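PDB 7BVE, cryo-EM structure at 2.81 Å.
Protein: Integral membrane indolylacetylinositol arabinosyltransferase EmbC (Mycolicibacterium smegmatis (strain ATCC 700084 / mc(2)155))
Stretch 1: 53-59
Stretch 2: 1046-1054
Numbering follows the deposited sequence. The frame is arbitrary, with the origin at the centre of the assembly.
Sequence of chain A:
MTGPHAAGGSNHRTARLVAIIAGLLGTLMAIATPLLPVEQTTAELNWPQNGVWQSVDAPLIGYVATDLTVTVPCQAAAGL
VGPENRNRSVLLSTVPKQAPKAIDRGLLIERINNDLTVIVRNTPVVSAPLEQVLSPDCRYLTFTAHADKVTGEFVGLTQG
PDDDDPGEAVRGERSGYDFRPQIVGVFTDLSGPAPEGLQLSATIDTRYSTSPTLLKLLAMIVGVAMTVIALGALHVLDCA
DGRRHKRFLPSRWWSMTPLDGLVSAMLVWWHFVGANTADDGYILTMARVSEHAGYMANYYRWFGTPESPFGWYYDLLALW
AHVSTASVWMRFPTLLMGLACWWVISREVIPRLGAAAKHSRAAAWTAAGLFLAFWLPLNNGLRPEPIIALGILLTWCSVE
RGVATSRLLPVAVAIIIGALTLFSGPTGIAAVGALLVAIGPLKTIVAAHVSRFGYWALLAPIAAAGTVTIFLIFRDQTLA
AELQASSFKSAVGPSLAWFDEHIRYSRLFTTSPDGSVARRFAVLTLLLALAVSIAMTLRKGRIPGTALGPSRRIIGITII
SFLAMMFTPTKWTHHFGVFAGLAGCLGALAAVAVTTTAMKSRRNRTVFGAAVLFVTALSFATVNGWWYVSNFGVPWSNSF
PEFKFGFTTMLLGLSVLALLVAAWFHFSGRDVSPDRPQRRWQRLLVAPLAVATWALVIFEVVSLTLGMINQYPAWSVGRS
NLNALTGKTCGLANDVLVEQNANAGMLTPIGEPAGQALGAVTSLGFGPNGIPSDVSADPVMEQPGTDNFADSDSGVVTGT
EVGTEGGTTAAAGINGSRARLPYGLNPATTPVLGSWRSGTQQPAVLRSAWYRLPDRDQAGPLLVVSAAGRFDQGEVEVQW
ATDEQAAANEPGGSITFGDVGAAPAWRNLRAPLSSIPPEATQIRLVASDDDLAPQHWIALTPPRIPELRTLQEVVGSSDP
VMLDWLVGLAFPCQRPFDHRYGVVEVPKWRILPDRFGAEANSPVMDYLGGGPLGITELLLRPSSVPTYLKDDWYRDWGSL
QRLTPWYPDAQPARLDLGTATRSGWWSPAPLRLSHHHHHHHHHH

Stretch 1, residues 53-59: WQSVDAP
Stretch 2, residues 1046-1054: WYPDAQPAR

Residues 53-59 and 1046-1054 lie nearly a thousand positions apart in one chain, yet they meet in a short, loosely parallel pairing around V56-D57 and Q1051-P1052 and bury 413 Å² between them, counting both sides. The pairing is loose: V56 lies beside Q1051 (CA to CA 5.0 Å) and D57 beside P1052 (CA to CA 4.7 Å), in parallel register, and no clear hydrogen bond crosses the interface. Apolar packing and CA-H...O contacts are the interactions that can be assigned.

W53 (phi/psi -71/102; chi1 -67°, m; chi2 95°) is buried but makes no contact with the second stretch; W1046 (-71/-43; chi1 m, chi2 107°) is likewise out of reach. Q54 (-144/126) starts sideways; chi1 t, chi2 p and chi3 39° bring its amide nearer, so that Q54 NE2 lies 2.4 Å from D1049 O. The angle is poor, and this very short approach is not a hydrogen bond. D1049 (chi1 p, chi2 -8°) sits within the type I turn from Y1047 to A1050, whose corners are P1048 (-73/-19, C-gamma exo) and D1049 (-91/27).

S55 (-72/141; chi1 m) has its CA-to-CB bond pointing toward the second stretch. Its small side chain fits against Y1047 (-107/106; chi1 m, chi2 -2°), with S55 OG 4.0 Å from Y1047 CD2 in an oblique approach to the ring; the hydroxyl is hydrogen-bonded elsewhere in the structure. S55 O accepts a CA-H...O contact from A1050 CA at 3.4 Å, with 153° at the hydrogen. A1050 (-102/104) carries only a methyl, and A1050 CB comes within 4.3 Å of S55 CB.

V56 is extended (-117/180; chi1 m) and buried. V56 CA approaches Q1051 O at 3.3 Å, with 128° at the hydrogen, Q1051 itself having phi/psi -73/164 with chi1 m, chi2 m and chi3 -40°, while V56 CB packs 4.2 Å from A1053 CB, an apolar contact suited to the buried valine.

D57 (-144/104; chi1 -160°, t; chi2 -2°) points sideways and is partly exposed, as suits a carboxylate. D57 N stands 2.9 Å from Q1051 O, so this carbonyl faces both V56 and D57. Farther along, D57 O is 3.7 Å from P1052 CA; P1052 (-69/157, C-gamma exo) directs its CB away.

A58 (-137/82) closes the contact: A58 CB meets A1053 CB at 3.9 Å. A1053 (-87/168) points toward the first stretch, its methyl touching both V56 and A58. P59 (-81/116, C-gamma exo) and R1054 (-123/142; chi1 p, chi2 t, chi3 p, chi4 -171°) lie beyond the contact.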

# COMPACT_ATOMS: atom_id res chain seq x y z
N TRP A 53 -56.60 0.60 13.19
CA TRP A 53 -55.36 1.29 12.84
C TRP A 53 -54.31 1.00 13.90
O TRP A 53 -54.33 1.60 14.98
CB TRP A 53 -55.61 2.79 12.74
CG TRP A 53 -56.48 3.20 11.63
CD1 TRP A 53 -57.81 3.42 11.68
CD2 TRP A 53 -56.07 3.49 10.30
NE1 TRP A 53 -58.27 3.81 10.46
CE2 TRP A 53 -57.22 3.87 9.59
CE3 TRP A 53 -54.84 3.46 9.63
CZ2 TRP A 53 -57.18 4.21 8.25
CZ3 TRP A 53 -54.81 3.81 8.30
CH2 TRP A 53 -55.97 4.18 7.62
N GLN A 54 -53.40 0.09 13.60
CA GLN A 54 -52.37 -0.30 14.56
C GLN A 54 -51.09 -0.56 13.79
O GLN A 54 -51.10 -1.33 12.84
CB GLN A 54 -52.80 -1.55 15.34
CG GLN A 54 -51.81 -2.03 16.39
CD GLN A 54 -51.67 -1.06 17.55
OE1 GLN A 54 -52.65 -0.46 18.00
NE2 GLN A 54 -50.45 -0.91 18.05
N SER A 55 -50.01 0.09 14.20
CA SER A 55 -48.73 -0.12 13.56
C SER A 55 -48.18 -1.49 13.92
O SER A 55 -48.31 -1.96 15.05
CB SER A 55 -47.75 0.96 13.98
OG SER A 55 -48.25 2.23 13.65
N VAL A 56 -47.57 -2.15 12.94
CA VAL A 56 -46.94 -3.44 13.18
C VAL A 56 -45.45 -3.29 12.91
O VAL A 56 -44.99 -2.21 12.56
CB VAL A 56 -47.54 -4.56 12.31
CG1 VAL A 56 -49.01 -4.72 12.62
CG2 VAL A 56 -47.33 -4.28 10.86
N ASP A 57 -44.69 -4.37 13.07
CA ASP A 57 -43.24 -4.29 12.98
C ASP A 57 -42.73 -5.57 12.34
O ASP A 57 -42.68 -6.61 12.98
CB ASP A 57 -42.64 -4.09 14.37
CG ASP A 57 -41.25 -3.54 14.32
OD1 ASP A 57 -40.74 -3.34 13.21
OD2 ASP A 57 -40.68 -3.28 15.40
N ALA A 58 -42.35 -5.49 11.06
CA ALA A 58 -41.94 -6.65 10.28
C ALA A 58 -40.70 -6.32 9.46
O ALA A 58 -40.80 -6.02 8.27
CB ALA A 58 -43.08 -7.11 9.38
N PRO A 59 -39.52 -6.38 10.07
CA PRO A 59 -38.31 -5.94 9.36
C PRO A 59 -37.79 -7.02 8.42
O PRO A 59 -37.37 -8.08 8.87
CB PRO A 59 -37.32 -5.67 10.49
CG PRO A 59 -38.13 -5.60 11.71
CD PRO A 59 -39.25 -6.54 11.50
N TRP A 1046 -38.82 3.74 17.71
CA TRP A 1046 -39.48 5.03 17.55
C TRP A 1046 -40.95 4.94 17.90
O TRP A 1046 -41.50 5.84 18.55
CB TRP A 1046 -39.32 5.56 16.13
CG TRP A 1046 -37.95 5.92 15.71
CD1 TRP A 1046 -37.17 5.25 14.85
CD2 TRP A 1046 -37.20 7.06 16.14
NE1 TRP A 1046 -35.97 5.89 14.69
CE2 TRP A 1046 -35.97 7.00 15.48
CE3 TRP A 1046 -37.46 8.12 17.01
CZ2 TRP A 1046 -34.98 7.96 15.66
CZ3 TRP A 1046 -36.48 9.06 17.19
CH2 TRP A 1046 -35.26 8.98 16.52
N TYR A 1047 -41.63 3.88 17.45
CA TYR A 1047 -43.02 3.70 17.84
C TYR A 1047 -43.10 2.56 18.85
O TYR A 1047 -42.96 1.39 18.47
CB TYR A 1047 -43.92 3.40 16.64
CG TYR A 1047 -44.18 4.54 15.68
CD1 TYR A 1047 -43.67 5.81 15.89
CD2 TYR A 1047 -45.01 4.37 14.60
CE1 TYR A 1047 -43.93 6.85 15.01
CE2 TYR A 1047 -45.29 5.39 13.73
CZ TYR A 1047 -44.75 6.62 13.93
OH TYR A 1047 -45.04 7.61 13.04
N PRO A 1048 -43.32 2.84 20.14
CA PRO A 1048 -43.34 1.77 21.14
C PRO A 1048 -44.57 0.88 21.08
O PRO A 1048 -44.53 -0.24 21.60
CB PRO A 1048 -43.27 2.52 22.46
CG PRO A 1048 -42.71 3.87 22.11
CD PRO A 1048 -43.28 4.17 20.77
N ASP A 1049 -45.67 1.34 20.48
CA ASP A 1049 -46.91 0.58 20.38
C ASP A 1049 -46.99 -0.27 19.12
O ASP A 1049 -48.10 -0.56 18.64
CB ASP A 1049 -48.10 1.54 20.45
CG ASP A 1049 -48.02 2.65 19.42
OD1 ASP A 1049 -46.98 2.79 18.75
OD2 ASP A 1049 -49.02 3.39 19.27
N ALA A 1050 -45.86 -0.68 18.56
CA ALA A 1050 -45.81 -1.45 17.33
C ALA A 1050 -45.57 -2.91 17.69
O ALA A 1050 -44.45 -3.30 18.02
CB ALA A 1050 -44.73 -0.91 16.40
N GLN A 1051 -46.62 -3.72 17.61
CA GLN A 1051 -46.50 -5.14 17.86
C GLN A 1051 -45.78 -5.82 16.70
O GLN A 1051 -45.64 -5.24 15.63
CB GLN A 1051 -47.89 -5.75 18.05
CG GLN A 1051 -48.65 -5.17 19.23
CD GLN A 1051 -48.00 -5.48 20.55
OE1 GLN A 1051 -47.52 -6.59 20.77
NE2 GLN A 1051 -47.98 -4.51 21.45
N PRO A 1052 -45.29 -7.05 16.88
CA PRO A 1052 -44.83 -7.81 15.72
C PRO A 1052 -45.99 -8.22 14.84
O PRO A 1052 -47.15 -8.29 15.26
CB PRO A 1052 -44.14 -9.03 16.35
CG PRO A 1052 -43.74 -8.57 17.68
CD PRO A 1052 -44.83 -7.66 18.14
N ALA A 1053 -45.67 -8.48 13.58
CA ALA A 1053 -46.68 -8.85 12.60
C ALA A 1053 -46.90 -10.36 12.64
O ALA A 1053 -46.13 -11.10 13.25
CB ALA A 1053 -46.27 -8.39 11.21
N ARG A 1054 -47.95 -10.83 11.99
CA ARG A 1054 -48.14 -12.27 11.81
C ARG A 1054 -48.25 -12.51 10.31
O ARG A 1054 -48.81 -11.69 9.57
CB ARG A 1054 -49.36 -12.78 12.57
CG ARG A 1054 -50.70 -12.30 12.09
CD ARG A 1054 -51.79 -12.74 13.02
NE ARG A 1054 -51.70 -12.04 14.30
CZ ARG A 1054 -52.41 -12.36 15.37
NH1 ARG A 1054 -53.26 -13.37 15.32
NH2 ARG A 1054 -52.27 -11.67 16.49